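Local coordinates for protein separin (Saccharomyces cerevisiae, PDB 5U1T) that cleaves the MCD1/SCC1 subunit of cohesin at the onset of anaphase, acting as a caspase-like cysteine protease that securin holds inactive for most of the cell cycle, at residues A[761-766]-A[796-801]; A[768-773]-A[786-791]. All blocks are in the same frame, centred on the assembly; numbering follows the deposited sequence.

Contact 1: A[761-766]-A[796-801]; sequences IDCRKA and FFQLIK
Cys763 sits between two consecutive residues of the facing helix, its CB against Leu799 and its sulfur against both Leu799 and Gln798. Cys763 CB lies 3.7 Å from the branch carbon Leu799 CG, and Leu799 CD2 comes to 3.8 Å from the same CB, so the leucine presents its branch point and one methyl to the cysteine. The sulfur touches that branch carbon too and reaches on to the base of Gln798: Cys763 SG is 3.6 Å from Gln798 CB and 3.7 Å from Gln798 CG. The glutamine thus takes part through its methylenes; CG stands anti to the backbone N (chi1 -153°), and a bend at chi2 carries the amide away from 761-766. Beside this centre, Arg764 adds a looser touch with its aliphatic portion, CD lying 4.3 Å from Leu799 CD2. Its guanidinium group serves other partners: NE is hydrogen-bonded to the backbone of the other protein's chain, and the group makes a cation-pi contact with Tyr1095. What meets across the two segments is carbon and the cysteine sulfur, and all four touching residues are buried.

Cys763 and Leu799 stand at the nearest point of the two backbones, their CA atoms 6.5 Å apart, with the segment axes 9.8 Å from each other. With 155° between their directions the two helices, consecutive in the chain, run roughly antiparallel. Helix 729-752 packs along one flank, Ala747 touching Cys763 and Lys748 touching Gln798. Helix 809-825 borders the pair through Tyr815, which meets Arg764 and Ile800, while helix 829-845 supplies Phe838, stacked on the ring of Phe797. The chain of the other protein also packs here, against Arg764, Phe796 and Leu799.

Contact 2: A[768-773]-A[786-791]; sequences NLALSL and LALLKS
An antiparallel helical hairpin in separin's helical region brings 768-773, near the end of helix 756-775, opposite 786-791, near the start of helix 782-805. Leu788 is the residue that joins the two sides, dividing its methyls between two partners one helical turn apart: CD1 faces Ala770 and CD2 faces Leu773. Its CG stands anti to the backbone N (chi1 -176°), an arrangement that extends the branch across the interface. Ala770 offers nothing but its CB, which lies 4.0 Å from Leu788 CD1. Leu773 reaches over with a longer side chain, and the two leucines pass alongside each other in opposite directions. The backbones stay well apart, the nearest CA atoms, those of Ala770 and Leu788, being separated by 7.5 Å.

All three touching side chains are buried. Leu773 also leans on Ile736 and Leu737 of helix 729-752, which extends the apolar layer to a third helix, and Leu788 packs in addition on an apolar side chain of the other protein's chain. On helix 756-775, Ser772 OG gives a hydrogen bond of 3.3 Å to Leu769 O, an acceptor that also takes the backbone N of Leu773 on the same face of its plane. Between the two leucines the meeting is methyl to methyl, Leu773 CD2 standing 3.8 Å from Leu788 CD2.

Both contacts join helix 756-775 to helix 782-805, and their centres are 12 Å apart. Along the chain the order is 761-766, 768-773, 786-791, 796-801, so contact 2 lies nearer the turn and contact 1 farther down the hairpin, the succession expected of antiparallel neighbours. They are two successive places where the helices pack by side chains. Helix 729-752 lies against both contacts, and the chain of the other protein touches both as well. The pair therefore belongs to the helical part of separin that meets its partner, away from the probable catalytic cysteine.

Contact 1: A[761-766]-A[796-801]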
ATOM      1  N   ILE A 761      -1.902 -16.210   9.732  1.00 73.92           N
ATOM      2  CA  ILE A 761      -1.873 -15.287  10.861  1.00 70.52           C
ATOM      3  C   ILE A 761      -1.246 -13.948  10.475  1.00 73.81           C
ATOM      4  O   ILE A 761      -1.799 -12.895  10.792  1.00 73.73           O
ATOM      5  CB  ILE A 761      -1.120 -15.881  12.045  1.00 70.73           C
ATOM      6  CG1 ILE A 761      -1.852 -17.134  12.521  1.00 71.14           C
ATOM      7  CG2 ILE A 761      -0.994 -14.858  13.165  1.00 71.17           C
ATOM      8  CD1 ILE A 761      -1.232 -17.797  13.725  1.00 76.29           C
ATOM      9  N   ASP A 762      -0.110 -14.000   9.780  1.00 67.21           N
ATOM     10  CA  ASP A 762       0.569 -12.803   9.303  1.00 66.37           C
ATOM     11  C   ASP A 762      -0.383 -11.921   8.514  1.00 72.22           C
ATOM     12  O   ASP A 762      -0.644 -10.775   8.898  1.00 73.90           O
ATOM     13  CB  ASP A 762       1.772 -13.169   8.441  1.00 60.00           C
ATOM     14  CG  ASP A 762       2.946 -13.645   9.263  1.00 63.35           C
ATOM     15  OD1 ASP A 762       2.899 -13.553  10.511  1.00 62.65           O
ATOM     16  OD2 ASP A 762       3.935 -14.109   8.656  1.00 72.09           O
ATOM     17  N   CYS A 763      -0.880 -12.470   7.412  1.00 69.57           N
ATOM     18  CA  CYS A 763      -1.925 -11.857   6.599  1.00 67.19           C
ATOM     19  C   CYS A 763      -3.007 -11.151   7.395  1.00 64.93           C
ATOM     20  O   CYS A 763      -3.464 -10.082   7.010  1.00 69.71           O
ATOM     21  CB  CYS A 763      -2.597 -12.922   5.733  1.00 69.82           C
ATOM     22  SG  CYS A 763      -2.097 -12.871   4.044  1.00 73.03           S
ATOM     23  N   ARG A 764      -3.429 -11.762   8.494  1.00 64.13           N
ATOM     24  CA  ARG A 764      -4.523 -11.214   9.285  1.00 70.29           C
ATOM     25  C   ARG A 764      -4.058 -10.037  10.144  1.00 68.44           C
ATOM     26  O   ARG A 764      -4.834  -9.130  10.421  1.00 69.10           O
ATOM     27  CB  ARG A 764      -5.149 -12.309  10.153  1.00 72.26           C
ATOM     28  CG  ARG A 764      -5.797 -13.449   9.341  1.00 75.28           C
ATOM     29  CD  ARG A 764      -7.180 -13.089   8.817  1.00 73.12           C
ATOM     30  NE  ARG A 764      -8.012 -12.625   9.917  1.00 74.27           N
ATOM     31  CZ  ARG A 764      -8.266 -11.343  10.163  1.00 80.62           C
ATOM     32  NH1 ARG A 764      -9.013 -11.010  11.209  1.00 84.77           N
ATOM     33  NH2 ARG A 764      -7.773 -10.393   9.367  1.00 77.57           N
ATOM     34  N   LYS A 765      -2.796 -10.053  10.561  1.00 65.97           N
ATOM     35  CA  LYS A 765      -2.218  -8.910  11.238  1.00 66.17           C
ATOM     36  C   LYS A 765      -2.154  -7.729  10.278  1.00 70.45           C
ATOM     37  O   LYS A 765      -2.466  -6.596  10.645  1.00 67.58           O
ATOM     38  CB  LYS A 765      -0.825  -9.227  11.756  1.00 67.62           C
ATOM     39  CG  LYS A 765      -0.777 -10.264  12.822  1.00 71.03           C
ATOM     40  CD  LYS A 765       0.662 -10.532  13.193  1.00 71.04           C
ATOM     41  CE  LYS A 765       0.757 -11.669  14.184  1.00 71.74           C
ATOM     42  NZ  LYS A 765       2.165 -12.046  14.436  1.00 71.95           N
ATOM     43  N   ALA A 766      -1.739  -8.014   9.046  1.00 61.77           N
ATOM     44  CA  ALA A 766      -1.630  -7.004   8.015  1.00 59.26           C
ATOM     45  C   ALA A 766      -2.980  -6.335   7.814  1.00 63.62           C
ATOM     46  O   ALA A 766      -3.066  -5.121   7.692  1.00 67.81           O
ATOM     47  CB  ALA A 766      -1.131  -7.608   6.725  1.00 54.39           C
ATOM     48  N   PHE A 796      -5.605  -9.430   0.477  1.00 53.41           N
ATOM     49  CA  PHE A 796      -6.694 -10.280  -0.030  1.00 54.02           C
ATOM     50  C   PHE A 796      -6.212 -11.348  -1.035  1.00 56.51           C
ATOM     51  O   PHE A 796      -6.521 -12.520  -0.877  1.00 56.40           O
ATOM     52  CB  PHE A 796      -7.800  -9.443  -0.672  1.00 57.84           C
ATOM     53  CG  PHE A 796      -8.794  -8.903   0.319  1.00 65.59           C
ATOM     54  CD1 PHE A 796      -9.790  -9.728   0.840  1.00 61.08           C
ATOM     55  CD2 PHE A 796      -8.717  -7.580   0.751  1.00 63.51           C
ATOM     56  CE1 PHE A 796     -10.704  -9.246   1.768  1.00 66.19           C
ATOM     57  CE2 PHE A 796      -9.621  -7.088   1.677  1.00 67.61           C
ATOM     58  CZ  PHE A 796     -10.624  -7.920   2.187  1.00 66.62           C
ATOM     59  N   PHE A 797      -5.468 -10.938  -2.057  1.00 49.59           N
ATOM     60  CA  PHE A 797      -4.803 -11.874  -2.946  1.00 56.47           C
ATOM     61  C   PHE A 797      -4.072 -12.977  -2.144  1.00 58.55           C
ATOM     62  O   PHE A 797      -4.281 -14.168  -2.367  1.00 55.41           O
ATOM     63  CB  PHE A 797      -3.808 -11.149  -3.861  1.00 53.15           C
ATOM     64  CG  PHE A 797      -4.425 -10.087  -4.740  1.00 55.94           C
ATOM     65  CD1 PHE A 797      -5.799 -10.011  -4.930  1.00 55.63           C
ATOM     66  CD2 PHE A 797      -3.616  -9.153  -5.386  1.00 54.48           C
ATOM     67  CE1 PHE A 797      -6.354  -9.007  -5.749  1.00 57.49           C
ATOM     68  CE2 PHE A 797      -4.157  -8.160  -6.202  1.00 52.98           C
ATOM     69  CZ  PHE A 797      -5.527  -8.091  -6.391  1.00 54.23           C
ATOM     70  N   GLN A 798      -3.242 -12.579  -1.192  1.00 55.71           N
ATOM     71  CA  GLN A 798      -2.466 -13.543  -0.440  1.00 57.84           C
ATOM     72  C   GLN A 798      -3.340 -14.533   0.343  1.00 58.60           C
ATOM     73  O   GLN A 798      -3.090 -15.734   0.309  1.00 56.56           O
ATOM     74  CB  GLN A 798      -1.514 -12.830   0.521  1.00 57.06           C
ATOM     75  CG  GLN A 798      -0.272 -13.635   0.864  1.00 62.22           C
ATOM     76  CD  GLN A 798       0.319 -14.322  -0.364  1.00 66.29           C
ATOM     77  OE1 GLN A 798       0.840 -13.676  -1.280  1.00 68.67           O
ATOM     78  NE2 GLN A 798       0.201 -15.648  -0.401  1.00 74.41           N
ATOM     79  N   LEU A 799      -4.346 -14.029   1.054  1.00 56.51           N
ATOM     80  CA  LEU A 799      -5.201 -14.875   1.875  1.00 54.50           C
ATOM     81  C   LEU A 799      -5.955 -15.878   1.007  1.00 60.88           C
ATOM     82  O   LEU A 799      -6.005 -17.073   1.328  1.00 58.40           O
ATOM     83  CB  LEU A 799      -6.192 -14.045   2.684  1.00 49.23           C
ATOM     84  CG  LEU A 799      -5.792 -13.609   4.091  1.00 57.04           C
ATOM     85  CD1 LEU A 799      -6.694 -12.467   4.542  1.00 62.87           C
ATOM     86  CD2 LEU A 799      -5.865 -14.740   5.088  1.00 55.13           C
ATOM     87  N   ILE A 800      -6.532 -15.390  -0.092  1.00 54.51           N
ATOM     88  CA  ILE A 800      -7.224 -16.256  -1.032  1.00 50.17           C
ATOM     89  C   ILE A 800      -6.267 -17.306  -1.600  1.00 50.83           C
ATOM     90  O   ILE A 800      -6.587 -18.479  -1.612  1.00 53.89           O
ATOM     91  CB  ILE A 800      -7.876 -15.446  -2.160  1.00 54.80           C
ATOM     92  CG1 ILE A 800      -8.933 -14.494  -1.567  1.00 54.23           C
ATOM     93  CG2 ILE A 800      -8.487 -16.374  -3.183  1.00 46.65           C
ATOM     94  CD1 ILE A 800      -9.703 -13.628  -2.571  1.00 49.20           C
ATOM     95  N   LYS A 801      -5.088 -16.891  -2.043  1.00 53.68           N
ATOM     96  CA  LYS A 801      -4.094 -17.828  -2.513  1.00 46.99           C
ATOM     97  C   LYS A 801      -3.761 -18.865  -1.432  1.00 54.30           C
ATOM     98  O   LYS A 801      -3.598 -20.048  -1.739  1.00 59.98           O
ATOM     99  CB  LYS A 801      -2.828 -17.092  -2.960  1.00 47.66           C
ATOM    100  CG  LYS A 801      -2.854 -16.516  -4.385  1.00 48.42           C
ATOM    101  CD  LYS A 801      -1.598 -15.658  -4.612  1.00 52.65           C
ATOM    102  CE  LYS A 801      -1.089 -15.673  -6.063  1.00 64.19           C
ATOM    103  NZ  LYS A 801       0.307 -15.101  -6.218  1.00 80.61           N
TER

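Contact 2: A[768-773]-A[786-791]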
ATOM      1  N   ASN A 768      -5.507  -6.290  10.018  1.00 67.44           N
ATOM      2  CA  ASN A 768      -5.949  -5.608  11.216  1.00 68.74           C
ATOM      3  C   ASN A 768      -5.240  -4.266  11.363  1.00 68.03           C
ATOM      4  O   ASN A 768      -5.838  -3.292  11.813  1.00 71.34           O
ATOM      5  CB  ASN A 768      -5.730  -6.489  12.448  1.00 75.85           C
ATOM      6  CG  ASN A 768      -6.706  -7.656  12.503  1.00 76.51           C
ATOM      7  OD1 ASN A 768      -7.727  -7.661  11.814  1.00 75.33           O
ATOM      8  ND2 ASN A 768      -6.396  -8.651  13.324  1.00 78.49           N
ATOM      9  N   LEU A 769      -3.992  -4.211  10.957  1.00 62.02           N
ATOM     10  CA  LEU A 769      -3.261  -2.979  11.032  1.00 66.83           C
ATOM     11  C   LEU A 769      -3.850  -1.980  10.083  1.00 70.11           C
ATOM     12  O   LEU A 769      -3.912  -0.813  10.368  1.00 70.41           O
ATOM     13  CB  LEU A 769      -1.817  -3.204  10.649  1.00 66.31           C
ATOM     14  CG  LEU A 769      -0.888  -3.711  11.723  1.00 63.23           C
ATOM     15  CD1 LEU A 769       0.489  -3.733  11.139  1.00 66.44           C
ATOM     16  CD2 LEU A 769      -0.904  -2.800  12.917  1.00 65.39           C
ATOM     17  N   ALA A 770      -4.327  -2.446   8.950  1.00 67.23           N
ATOM     18  CA  ALA A 770      -4.903  -1.574   7.966  1.00 66.24           C
ATOM     19  C   ALA A 770      -6.227  -1.035   8.431  1.00 65.91           C
ATOM     20  O   ALA A 770      -6.594   0.054   8.086  1.00 69.43           O
ATOM     21  CB  ALA A 770      -5.047  -2.294   6.649  1.00 56.60           C
ATOM     22  N   LEU A 771      -6.903  -1.783   9.264  1.00 68.67           N
ATOM     23  CA  LEU A 771      -8.168  -1.336   9.744  1.00 70.02           C
ATOM     24  C   LEU A 771      -7.932  -0.280  10.781  1.00 74.80           C
ATOM     25  O   LEU A 771      -8.681   0.652  10.896  1.00 75.18           O
ATOM     26  CB  LEU A 771      -8.931  -2.493  10.334  1.00 69.07           C
ATOM     27  CG  LEU A 771     -10.424  -2.319  10.224  1.00 75.83           C
ATOM     28  CD1 LEU A 771     -10.807  -2.109   8.784  1.00 71.11           C
ATOM     29  CD2 LEU A 771     -11.091  -3.549  10.773  1.00 76.62           C
ATOM     30  N   SER A 772      -6.876  -0.428  11.547  1.00 73.64           N
ATOM     31  CA  SER A 772      -6.556   0.555  12.558  1.00 73.72           C
ATOM     32  C   SER A 772      -5.935   1.790  11.954  1.00 74.14           C
ATOM     33  O   SER A 772      -6.035   2.861  12.508  1.00 77.62           O
ATOM     34  CB  SER A 772      -5.682  -0.041  13.657  1.00 66.64           C
ATOM     35  OG  SER A 772      -4.320   0.217  13.434  1.00 76.88           O
ATOM     36  N   LEU A 773      -5.320   1.643  10.796  1.00 72.86           N
ATOM     37  CA  LEU A 773      -4.714   2.763  10.103  1.00 70.56           C
ATOM     38  C   LEU A 773      -5.784   3.654   9.531  1.00 73.67           C
ATOM     39  O   LEU A 773      -5.621   4.846   9.451  1.00 78.12           O
ATOM     40  CB  LEU A 773      -3.835   2.265   8.982  1.00 66.36           C
ATOM     41  CG  LEU A 773      -2.968   3.292   8.291  1.00 63.25           C
ATOM     42  CD1 LEU A 773      -1.789   2.594   7.674  1.00 63.54           C
ATOM     43  CD2 LEU A 773      -3.752   3.989   7.220  1.00 60.28           C
ATOM     44  N   LEU A 786      -2.330   5.393  -1.716  1.00 51.56           N
ATOM     45  CA  LEU A 786      -1.943   4.470  -2.757  1.00 49.38           C
ATOM     46  C   LEU A 786      -1.175   3.320  -2.140  1.00 53.38           C
ATOM     47  O   LEU A 786      -1.336   2.180  -2.552  1.00 55.70           O
ATOM     48  CB  LEU A 786      -1.100   5.170  -3.833  1.00 53.59           C
ATOM     49  CG  LEU A 786      -1.738   6.340  -4.579  1.00 52.06           C
ATOM     50  CD1 LEU A 786      -0.733   6.996  -5.512  1.00 47.54           C
ATOM     51  CD2 LEU A 786      -3.003   5.929  -5.325  1.00 45.13           C
ATOM     52  N   ALA A 787      -0.340   3.622  -1.150  1.00 55.91           N
ATOM     53  CA  ALA A 787       0.438   2.594  -0.463  1.00 53.92           C
ATOM     54  C   ALA A 787      -0.499   1.546   0.117  1.00 57.72           C
ATOM     55  O   ALA A 787      -0.303   0.350  -0.065  1.00 61.27           O
ATOM     56  CB  ALA A 787       1.281   3.199   0.637  1.00 51.47           C
ATOM     57  N   LEU A 788      -1.530   2.039   0.798  1.00 55.02           N
ATOM     58  CA  LEU A 788      -2.527   1.239   1.478  1.00 55.96           C
ATOM     59  C   LEU A 788      -3.414   0.469   0.504  1.00 59.13           C
ATOM     60  O   LEU A 788      -3.915  -0.597   0.830  1.00 60.28           O
ATOM     61  CB  LEU A 788      -3.379   2.144   2.358  1.00 45.01           C
ATOM     62  CG  LEU A 788      -4.419   1.442   3.208  1.00 54.09           C
ATOM     63  CD1 LEU A 788      -3.718   0.437   4.093  1.00 53.39           C
ATOM     64  CD2 LEU A 788      -5.138   2.484   4.030  1.00 61.72           C
ATOM     65  N   LEU A 789      -3.625   1.026  -0.685  1.00 58.75           N
ATOM     66  CA  LEU A 789      -4.375   0.341  -1.719  1.00 56.86           C
ATOM     67  C   LEU A 789      -3.601  -0.878  -2.195  1.00 54.93           C
ATOM     68  O   LEU A 789      -4.141  -1.975  -2.283  1.00 55.72           O
ATOM     69  CB  LEU A 789      -4.665   1.285  -2.877  1.00 52.18           C
ATOM     70  CG  LEU A 789      -5.897   2.155  -2.648  1.00 56.94           C
ATOM     71  CD1 LEU A 789      -6.103   3.120  -3.807  1.00 52.71           C
ATOM     72  CD2 LEU A 789      -7.131   1.277  -2.449  1.00 56.40           C
ATOM     73  N   LYS A 790      -2.324  -0.672  -2.489  1.00 55.71           N
ATOM     74  CA  LYS A 790      -1.455  -1.741  -2.946  1.00 54.03           C
ATOM     75  C   LYS A 790      -1.384  -2.826  -1.868  1.00 57.52           C
ATOM     76  O   LYS A 790      -1.490  -4.014  -2.154  1.00 58.18           O
ATOM     77  CB  LYS A 790      -0.062  -1.195  -3.288  1.00 51.10           C
ATOM     78  CG  LYS A 790       0.087  -0.712  -4.733  1.00 60.27           C
ATOM     79  CD  LYS A 790      -0.121  -1.887  -5.757  1.00 69.29           C
ATOM     80  CE  LYS A 790       0.160  -1.488  -7.250  1.00 63.07           C
ATOM     81  NZ  LYS A 790      -0.095  -2.621  -8.231  1.00 71.16           N
ATOM     82  N   SER A 791      -1.249  -2.405  -0.620  1.00 59.01           N
ATOM     83  CA  SER A 791      -1.106  -3.334   0.488  1.00 56.17           C
ATOM     84  C   SER A 791      -2.371  -4.117   0.814  1.00 56.95           C
ATOM     85  O   SER A 791      -2.303  -5.289   1.190  1.00 56.08           O
ATOM     86  CB  SER A 791      -0.646  -2.591   1.734  1.00 54.14           C
ATOM     87  OG  SER A 791       0.758  -2.652   1.845  1.00 63.16           O
TER